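Local coordinates for protein esterase YbfF (Escherichia coli, PDB 3BF7) that is an alpha/beta hydrolase with a helical cap, regarded as an esterase or thioesterase that probably hydrolyses ester bonds, at residues T9-H23 and L39-H53. The protein carries 1 engineered substitution. Numbering follows the deposited sequence.
Sequences TAQNQHNNSPIVLVH and LVNDHNIIQVDVRNH. Engineered in segment 39-53: Val50 (natural residue Met).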
loop_
_atom_site.group_PDB
_atom_site.type_symbol
_atom_site.label_atom_id
_atom_site.label_comp_id
_atom_site.label_asym_id
_atom_site.label_seq_id
_atom_site.Cartn_x
_atom_site.Cartn_y
_atom_site.Cartn_z
ATOM N N THR A 9 16.749 -11.637 -2.308
ATOM C CA THR A 9 17.659 -11.792 -1.181
ATOM C C THR A 9 18.545 -10.566 -0.993
ATOM O O THR A 9 18.976 -9.941 -1.961
ATOM C CB THR A 9 18.548 -13.033 -1.375
ATOM O OG1 THR A 9 17.717 -14.192 -1.513
ATOM C CG2 THR A 9 19.477 -13.221 -0.184
ATOM N N ALA A 10 18.805 -10.225 0.265
ATOM C CA ALA A 10 19.645 -9.080 0.595
ATOM C C ALA A 10 21.000 -9.214 -0.085
ATOM O O ALA A 10 21.575 -10.303 -0.136
ATOM C CB ALA A 10 19.828 -8.988 2.103
ATOM N N GLN A 11 21.509 -8.104 -0.608
ATOM C CA GLN A 11 22.800 -8.108 -1.283
ATOM C C GLN A 11 23.930 -8.218 -0.264
ATOM O O GLN A 11 25.069 -8.533 -0.613
ATOM C CB GLN A 11 22.960 -6.833 -2.113
ATOM C CG GLN A 11 21.909 -6.685 -3.205
ATOM C CD GLN A 11 22.037 -5.385 -3.974
ATOM O OE1 GLN A 11 21.257 -5.113 -4.886
ATOM N NE2 GLN A 11 23.023 -4.574 -3.609
ATOM N N ASN A 12 23.596 -7.959 0.997
ATOM C CA ASN A 12 24.555 -8.024 2.094
ATOM C C ASN A 12 23.844 -8.515 3.354
ATOM O O ASN A 12 22.743 -8.064 3.665
ATOM C CB ASN A 12 25.148 -6.637 2.358
ATOM C CG ASN A 12 25.812 -6.041 1.134
ATOM O OD1 ASN A 12 26.830 -6.543 0.659
ATOM N ND2 ASN A 12 25.236 -4.962 0.615
ATOM N N GLN A 13 24.471 -9.441 4.074
ATOM C CA GLN A 13 23.890 -9.977 5.303
ATOM C C GLN A 13 24.140 -9.008 6.456
ATOM O O GLN A 13 25.286 -8.678 6.758
ATOM C CB GLN A 13 24.508 -11.337 5.634
ATOM C CG GLN A 13 23.543 -12.510 5.551
ATOM C CD GLN A 13 22.330 -12.336 6.447
ATOM O OE1 GLN A 13 22.449 -11.917 7.598
ATOM N NE2 GLN A 13 21.156 -12.672 5.925
ATOM N N HIS A 14 23.067 -8.558 7.100
ATOM C CA HIS A 14 23.181 -7.618 8.210
ATOM C C HIS A 14 22.320 -8.005 9.406
ATOM O O HIS A 14 22.122 -7.209 10.322
ATOM C CB HIS A 14 22.804 -6.215 7.734
ATOM C CG HIS A 14 23.754 -5.645 6.731
ATOM N ND1 HIS A 14 24.942 -5.044 7.086
ATOM C CD2 HIS A 14 23.704 -5.608 5.377
ATOM C CE1 HIS A 14 25.581 -4.659 5.995
ATOM N NE2 HIS A 14 24.850 -4.990 4.946
ATOM N N ASN A 15 21.808 -9.230 9.387
ATOM C CA ASN A 15 20.977 -9.739 10.473
ATOM C C ASN A 15 19.738 -8.874 10.720
ATOM O O ASN A 15 19.336 -8.663 11.864
ATOM C CB ASN A 15 21.809 -9.840 11.757
ATOM C CG ASN A 15 21.210 -10.800 12.768
ATOM O OD1 ASN A 15 20.074 -10.632 13.206
ATOM N ND2 ASN A 15 21.978 -11.815 13.145
ATOM N N ASN A 16 19.139 -8.372 9.644
ATOM C CA ASN A 16 17.935 -7.553 9.758
ATOM C C ASN A 16 16.713 -8.391 9.413
ATOM O O ASN A 16 16.803 -9.351 8.648
ATOM C CB ASN A 16 17.976 -6.359 8.799
ATOM C CG ASN A 16 19.070 -5.369 9.133
ATOM O OD1 ASN A 16 19.259 -4.999 10.292
ATOM N ND2 ASN A 16 19.785 -4.915 8.111
ATOM N N SER A 17 15.568 -8.022 9.975
ATOM C CA SER A 17 14.335 -8.733 9.681
ATOM C C SER A 17 14.004 -8.447 8.223
ATOM O O SER A 17 14.348 -7.388 7.700
ATOM C CB SER A 17 13.186 -8.218 10.554
ATOM O OG SER A 17 13.453 -8.397 11.933
ATOM N N PRO A 18 13.356 -9.398 7.538
ATOM C CA PRO A 18 13.010 -9.159 6.136
ATOM C C PRO A 18 11.954 -8.058 6.087
ATOM O O PRO A 18 11.279 -7.800 7.084
ATOM C CB PRO A 18 12.466 -10.510 5.681
ATOM C CG PRO A 18 11.860 -11.061 6.941
ATOM C CD PRO A 18 12.906 -10.730 7.975
ATOM N N ILE A 19 11.822 -7.411 4.934
ATOM C CA ILE A 19 10.843 -6.347 4.761
ATOM C C ILE A 19 9.807 -6.715 3.708
ATOM O O ILE A 19 10.149 -7.090 2.587
ATOM C CB ILE A 19 11.521 -5.016 4.346
ATOM C CG1 ILE A 19 12.418 -4.512 5.484
ATOM C CG2 ILE A 19 10.461 -3.974 3.982
ATOM C CD1 ILE A 19 13.179 -3.239 5.157
ATOM N N VAL A 20 8.538 -6.615 4.092
ATOM C CA VAL A 20 7.422 -6.895 3.198
ATOM C C VAL A 20 6.819 -5.545 2.817
ATOM O O VAL A 20 6.479 -4.747 3.692
ATOM C CB VAL A 20 6.344 -7.759 3.897
ATOM C CG1 VAL A 20 5.156 -7.971 2.966
ATOM C CG2 VAL A 20 6.941 -9.096 4.313
ATOM N N LEU A 21 6.703 -5.296 1.515
ATOM C CA LEU A 21 6.158 -4.047 0.987
ATOM C C LEU A 21 4.759 -4.303 0.439
ATOM O O LEU A 21 4.558 -5.226 -0.357
ATOM C CB LEU A 21 7.070 -3.516 -0.121
ATOM C CG LEU A 21 8.510 -3.215 0.297
ATOM C CD1 LEU A 21 9.380 -3.066 -0.938
ATOM C CD2 LEU A 21 8.554 -1.960 1.146
ATOM N N VAL A 22 3.808 -3.467 0.851
ATOM C CA VAL A 22 2.408 -3.616 0.458
ATOM C C VAL A 22 1.845 -2.340 -0.174
ATOM O O VAL A 22 1.731 -1.305 0.483
ATOM C CB VAL A 22 1.545 -3.997 1.690
ATOM C CG1 VAL A 22 0.167 -4.453 1.243
ATOM C CG2 VAL A 22 2.243 -5.080 2.504
ATOM N N HIS A 23 1.485 -2.435 -1.451
ATOM C CA HIS A 23 0.948 -1.310 -2.217
ATOM C C HIS A 23 -0.487 -0.917 -1.856
ATOM O O HIS A 23 -1.156 -1.591 -1.070
ATOM C CB HIS A 23 1.014 -1.650 -3.707
ATOM C CG HIS A 23 0.078 -2.747 -4.108
ATOM N ND1 HIS A 23 -1.272 -2.543 -4.283
ATOM C CD2 HIS A 23 0.285 -4.072 -4.302
ATOM C CE1 HIS A 23 -1.858 -3.693 -4.566
ATOM N NE2 HIS A 23 -0.934 -4.638 -4.583
ATOM N N LEU A 39 16.254 -0.829 -0.118
ATOM C CA LEU A 39 16.243 -1.681 1.060
ATOM C C LEU A 39 16.831 -3.078 0.855
ATOM O O LEU A 39 17.238 -3.722 1.819
ATOM C CB LEU A 39 14.815 -1.768 1.605
ATOM C CG LEU A 39 14.270 -0.415 2.086
ATOM C CD1 LEU A 39 12.769 -0.498 2.300
ATOM C CD2 LEU A 39 14.982 0.002 3.370
ATOM N N VAL A 40 16.895 -3.540 -0.391
ATOM C CA VAL A 40 17.445 -4.864 -0.676
ATOM C C VAL A 40 18.965 -4.902 -0.476
ATOM O O VAL A 40 19.574 -5.972 -0.480
ATOM C CB VAL A 40 17.105 -5.321 -2.123
ATOM C CG1 VAL A 40 17.902 -4.513 -3.132
ATOM C CG2 VAL A 40 17.375 -6.810 -2.280
ATOM N N ASN A 41 19.576 -3.736 -0.303
ATOM C CA ASN A 41 21.017 -3.676 -0.083
ATOM C C ASN A 41 21.373 -4.380 1.220
ATOM O O ASN A 41 22.443 -4.986 1.338
ATOM C CB ASN A 41 21.495 -2.221 -0.024
ATOM C CG ASN A 41 21.592 -1.580 -1.395
ATOM O OD1 ASN A 41 22.375 -2.014 -2.242
ATOM N ND2 ASN A 41 20.797 -0.540 -1.621
ATOM N N ASP A 42 20.465 -4.318 2.191
ATOM C CA ASP A 42 20.703 -4.930 3.492
ATOM C C ASP A 42 19.513 -5.665 4.117
ATOM O O ASP A 42 19.498 -5.908 5.324
ATOM C CB ASP A 42 21.235 -3.870 4.462
ATOM C CG ASP A 42 20.365 -2.629 4.515
ATOM O OD1 ASP A 42 19.502 -2.456 3.628
ATOM O OD2 ASP A 42 20.558 -1.813 5.443
ATOM N N HIS A 43 18.523 -6.018 3.302
ATOM C CA HIS A 43 17.354 -6.754 3.792
ATOM C C HIS A 43 16.820 -7.682 2.720
ATOM O O HIS A 43 16.942 -7.396 1.532
ATOM C CB HIS A 43 16.168 -5.837 4.128
ATOM C CG HIS A 43 16.455 -4.784 5.143
ATOM N ND1 HIS A 43 17.099 -3.607 4.831
ATOM C CD2 HIS A 43 16.141 -4.705 6.458
ATOM C CE1 HIS A 43 17.167 -2.847 5.910
ATOM N NE2 HIS A 43 16.594 -3.491 6.910
ATOM N N ASN A 44 16.221 -8.791 3.142
ATOM C CA ASN A 44 15.565 -9.661 2.181
ATOM C C ASN A 44 14.278 -8.872 1.958
ATOM O O ASN A 44 13.730 -8.299 2.905
ATOM C CB ASN A 44 15.229 -11.030 2.776
ATOM C CG ASN A 44 16.439 -11.931 2.884
ATOM O OD1 ASN A 44 17.446 -11.720 2.208
ATOM N ND2 ASN A 44 16.339 -12.955 3.722
ATOM N N ILE A 45 13.810 -8.821 0.717
ATOM C CA ILE A 45 12.604 -8.072 0.392
ATOM C C ILE A 45 11.515 -8.959 -0.188
ATOM O O ILE A 45 11.797 -9.895 -0.939
ATOM C CB ILE A 45 12.902 -6.968 -0.651
ATOM C CG1 ILE A 45 13.983 -6.020 -0.126
ATOM C CG2 ILE A 45 11.625 -6.214 -0.994
ATOM C CD1 ILE A 45 13.606 -5.281 1.132
ATOM N N ILE A 46 10.272 -8.659 0.175
ATOM C CA ILE A 46 9.118 -9.378 -0.344
ATOM C C ILE A 46 8.103 -8.328 -0.790
ATOM O O ILE A 46 7.572 -7.576 0.033
ATOM C CB ILE A 46 8.446 -10.287 0.715
ATOM C CG1 ILE A 46 9.435 -11.340 1.227
ATOM C CG2 ILE A 46 7.225 -10.971 0.104
ATOM C CD1 ILE A 46 10.378 -10.834 2.296
ATOM N N GLN A 47 7.862 -8.256 -2.092
ATOM C CA GLN A 47 6.890 -7.320 -2.645
ATOM C C GLN A 47 5.648 -8.137 -2.970
ATOM O O GLN A 47 5.722 -9.096 -3.735
ATOM C CB GLN A 47 7.443 -6.668 -3.914
ATOM C CG GLN A 47 8.596 -5.705 -3.653
ATOM C CD GLN A 47 9.354 -5.330 -4.909
ATOM O OE1 GLN A 47 10.508 -5.723 -5.090
ATOM N NE2 GLN A 47 8.713 -4.569 -5.786
ATOM N N VAL A 48 4.508 -7.770 -2.398
ATOM C CA VAL A 48 3.286 -8.525 -2.636
ATOM C C VAL A 48 2.247 -7.810 -3.478
ATOM O O VAL A 48 2.217 -6.578 -3.557
ATOM C CB VAL A 48 2.570 -8.893 -1.299
ATOM C CG1 VAL A 48 3.563 -9.454 -0.308
ATOM C CG2 VAL A 48 1.860 -7.666 -0.715
ATOM N N ASP A 49 1.406 -8.609 -4.125
ATOM C CA ASP A 49 0.263 -8.079 -4.852
ATOM C C ASP A 49 -0.866 -8.335 -3.849
ATOM O O ASP A 49 -1.057 -9.465 -3.392
ATOM C CB ASP A 49 -0.052 -8.873 -6.125
ATOM C CG ASP A 49 0.660 -8.341 -7.358
ATOM O OD1 ASP A 49 0.934 -7.122 -7.433
ATOM O OD2 ASP A 49 0.917 -9.158 -8.272
ATOM N N VAL A 50 -1.584 -7.287 -3.473
ATOM C CA VAL A 50 -2.705 -7.448 -2.556
ATOM C C VAL A 50 -3.786 -8.247 -3.294
ATOM O O VAL A 50 -3.824 -8.249 -4.526
ATOM C CB VAL A 50 -3.253 -6.061 -2.140
ATOM C CG1 VAL A 50 -4.537 -6.207 -1.328
ATOM C CG2 VAL A 50 -2.193 -5.320 -1.333
ATOM N N ARG A 51 -4.648 -8.942 -2.557
ATOM C CA ARG A 51 -5.713 -9.695 -3.207
ATOM C C ARG A 51 -6.470 -8.751 -4.136
ATOM O O ARG A 51 -6.598 -7.554 -3.861
ATOM C CB ARG A 51 -6.675 -10.307 -2.176
ATOM C CG ARG A 51 -7.382 -9.305 -1.273
ATOM C CD ARG A 51 -8.563 -9.948 -0.548
ATOM N NE ARG A 51 -8.152 -11.103 0.244
ATOM C CZ ARG A 51 -8.980 -12.035 0.703
ATOM N NH1 ARG A 51 -10.283 -11.962 0.458
ATOM N NH2 ARG A 51 -8.500 -13.056 1.403
ATOM N N ASN A 52 -6.941 -9.295 -5.254
ATOM C CA ASN A 52 -7.689 -8.536 -6.245
ATOM C C ASN A 52 -6.869 -7.495 -6.998
ATOM O O ASN A 52 -7.430 -6.631 -7.679
ATOM C CB ASN A 52 -8.915 -7.886 -5.597
ATOM C CG ASN A 52 -9.930 -8.911 -5.131
ATOM O OD1 ASN A 52 -10.383 -8.881 -3.983
ATOM N ND2 ASN A 52 -10.290 -9.829 -6.020
ATOM N N HIS A 53 -5.547 -7.585 -6.876
ATOM C CA HIS A 53 -4.626 -6.687 -7.575
ATOM C C HIS A 53 -3.523 -7.508 -8.240
ATOM O O HIS A 53 -3.260 -8.648 -7.845
ATOM C CB HIS A 53 -3.975 -5.685 -6.610
ATOM C CG HIS A 53 -4.945 -4.738 -5.976
ATOM N ND1 HIS A 53 -5.046 -3.407 -6.327
ATOM C CD2 HIS A 53 -5.882 -4.945 -5.024
ATOM C CE1 HIS A 53 -6.004 -2.836 -5.615
ATOM N NE2 HIS A 53 -6.525 -3.749 -4.817
HETATM O O HOH W 1 24.860 -2.972 -1.346
HETATM O O HOH W 2 19.690 -12.485 3.674
HETATM O O HOH W 3 20.301 -8.361 6.696
HETATM O O HOH W 4 16.363 -9.912 5.865
HETATM O O HOH W 5 20.991 -2.404 7.955
HETATM O O HOH W 6 3.371 -4.327 -2.685
#
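Ile19 drives its CD1 onto one face of the His43 ring, 3.6 Å from the ring centroid, while Leu39 CD1 closes in on the same methyl at 4.0 Å. CG1 of Ile19 sits anti to its carbonyl carbon (chi1 -65°), which carries the chain across to that ring. On this side of the sheet Leu21 CD1 also rests against both Ile45 CG2 and Gln47 CG; on the other, Val20 meets Ile46 and Val48, and Val22 packs on Val48 and, with CG1, on CG2 of the engineered Val50. Strands 19-22 and 45-48 run parallel, joined through helix 33-39 as a beta-alpha-beta unit of the alpha/beta hydrolase sheet, with bonds such as Leu21 N to Ile46 O.

Beyond the C-terminal ends, His23 NE2 accepts the Val50 amide N at 2.9 Å, nearly straight at the hydrogen but 33° out of the ring plane; Val50 CG2 covers one ring face. Toward the other end, Asn16 ND2 lies over the opposite face of His43 and donates to Asp42 O (3.0 Å), and Asn44 OD1 takes Ala10 N (2.8 Å). His43 ND1 donates to Leu39 O, which, with Ile19 and Asn16 on its two faces, holds the ring's rotation. Accepting at NE2 ties the His23 imidazole to the turn after strand 45-48.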